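Local coordinates for glutathione S-transferase family protein (Populus trichocarpa, PDB 5F06) that probably conjugates glutathione to electrophilic substrates with release of a halide anion, as a Phi-class glutathione transferase involved in detoxification, at residues Gly81-Leu84 with Ile85-Asn89. Sequence-based numbering, arbitrary orientation.
Sequences GYDL and IRHEN
D83 turns its carboxylate onto the backbone of R86 and H87, a compact example of an aspartate ordering the loop that follows it. CG anti to the backbone N (chi1 -176°) carries the carboxylate toward the start of the R86-N89 turn. There OD1 of D83 accepts the backbone N of H87 at 3.2 Å through its syn lone pair. The backbone N of R86 reaches OD1 of D83 at 2.9 Å in a weak, bent bond. The ring of H87 adds a weak bond from ND1 to the same oxygen, which lies at the ring edge. A water also donates to OD1 and accepts from the backbone N of I85, so four donors converge on this one oxygen, two of them through weak bonds.

The charged contact is of another kind. OD2 of D83 sits over one face of the R86 guanidinium, the two flat groups stacked 15° apart. The salt bridge from OD2 of D83 to NH1 of R86 is long, 3.7 Å, and rests on charge alone, since no N-H points at the oxygen. The arginine chain, bent at chi2 and chi3, folds back so that NH1 donates to the backbone O of D83 at 2.9 Å, in the carbonyl plane. The OH of Y82, hydrogen-bonded to the backbone O of Y162, approaches R86 NH1 to 3.5 Å, ring and guanidinium planes 39° apart.

All this occurs between helix 66-76 of the thioredoxin-like domain and helix 90-120 of the helical domain. A type I turn from R86 to N89 leads into the latter helix, where N89 is the N-cap, its OD1 accepting the backbone N of E92. E92 also takes R86 NE in a salt bridge.

L84 packs on helix 11-22 and I85 on helix 66-76, and both also touch helix 164-167. Farther along, a second water donates to both OD2 of D83 and OE2 of E88, linking two like-charged carboxylates.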
# COMPACT_ATOMS: atom_id res chain seq x y z
N GLY A 81 -5.41 15.90 18.83
CA GLY A 81 -6.55 15.59 18.00
C GLY A 81 -6.92 14.13 18.14
O GLY A 81 -6.70 13.52 19.19
N TYR A 82 -7.48 13.55 17.09
CA TYR A 82 -7.96 12.18 17.17
C TYR A 82 -6.83 11.15 17.10
O TYR A 82 -5.85 11.33 16.39
CB TYR A 82 -8.98 11.88 16.07
CG TYR A 82 -9.59 10.52 16.27
CD1 TYR A 82 -10.66 10.34 17.14
CD2 TYR A 82 -9.07 9.41 15.63
CE1 TYR A 82 -11.20 9.09 17.34
CE2 TYR A 82 -9.60 8.16 15.83
CZ TYR A 82 -10.67 8.00 16.69
OH TYR A 82 -11.21 6.75 16.89
N ASP A 83 -7.02 10.06 17.84
CA ASP A 83 -6.05 8.97 17.93
C ASP A 83 -6.18 8.02 16.74
O ASP A 83 -6.80 6.96 16.85
CB ASP A 83 -6.26 8.22 19.25
CG ASP A 83 -5.24 7.13 19.48
OD1 ASP A 83 -4.23 7.08 18.76
OD2 ASP A 83 -5.46 6.33 20.42
N LEU A 84 -5.57 8.39 15.61
CA LEU A 84 -5.79 7.69 14.35
C LEU A 84 -5.03 6.36 14.23
O LEU A 84 -5.52 5.44 13.56
CB LEU A 84 -5.39 8.58 13.16
CG LEU A 84 -6.35 9.70 12.78
CD1 LEU A 84 -5.71 10.61 11.73
CD2 LEU A 84 -7.66 9.13 12.25
N ILE A 85 -3.85 6.25 14.84
CA ILE A 85 -3.05 5.04 14.72
C ILE A 85 -2.83 4.32 16.06
O ILE A 85 -2.06 3.37 16.14
CB ILE A 85 -1.68 5.33 14.06
CG1 ILE A 85 -0.87 6.35 14.87
CG2 ILE A 85 -1.90 5.83 12.63
CD1 ILE A 85 0.57 6.48 14.41
N ARG A 86 -3.52 4.79 17.10
CA ARG A 86 -3.64 4.07 18.37
C ARG A 86 -2.30 3.97 19.11
O ARG A 86 -1.78 2.88 19.36
CB ARG A 86 -4.23 2.67 18.12
CG ARG A 86 -5.39 2.65 17.11
CD ARG A 86 -6.46 3.69 17.43
NE ARG A 86 -7.19 3.39 18.65
CZ ARG A 86 -8.13 4.17 19.17
NH1 ARG A 86 -8.46 5.31 18.58
NH2 ARG A 86 -8.75 3.81 20.29
N HIS A 87 -1.77 5.13 19.49
CA HIS A 87 -0.42 5.23 20.05
C HIS A 87 -0.26 4.72 21.49
O HIS A 87 0.85 4.74 22.02
CB HIS A 87 0.05 6.68 19.98
CG HIS A 87 -0.68 7.60 20.91
ND1 HIS A 87 -1.89 8.17 20.59
CD2 HIS A 87 -0.37 8.05 22.15
CE1 HIS A 87 -2.30 8.93 21.59
NE2 HIS A 87 -1.40 8.87 22.55
N GLU A 88 -1.35 4.28 22.12
CA GLU A 88 -1.26 3.78 23.50
C GLU A 88 -1.89 2.40 23.66
O GLU A 88 -2.17 1.95 24.77
CB GLU A 88 -1.90 4.78 24.47
CG GLU A 88 -3.24 5.35 24.03
CD GLU A 88 -3.76 6.44 24.96
OE1 GLU A 88 -2.99 6.89 25.84
OE2 GLU A 88 -4.93 6.85 24.81
N ASN A 89 -2.08 1.72 22.53
CA ASN A 89 -2.54 0.34 22.55
C ASN A 89 -1.89 -0.44 21.41
O ASN A 89 -2.22 -0.22 20.24
CB ASN A 89 -4.06 0.27 22.43
CG ASN A 89 -4.61 -1.12 22.70
OD1 ASN A 89 -4.28 -2.07 22.00
ND2 ASN A 89 -5.46 -1.23 23.71
O HOH W 1 -2.55 8.09 17.25
O HOH W 2 -7.00 7.15 22.47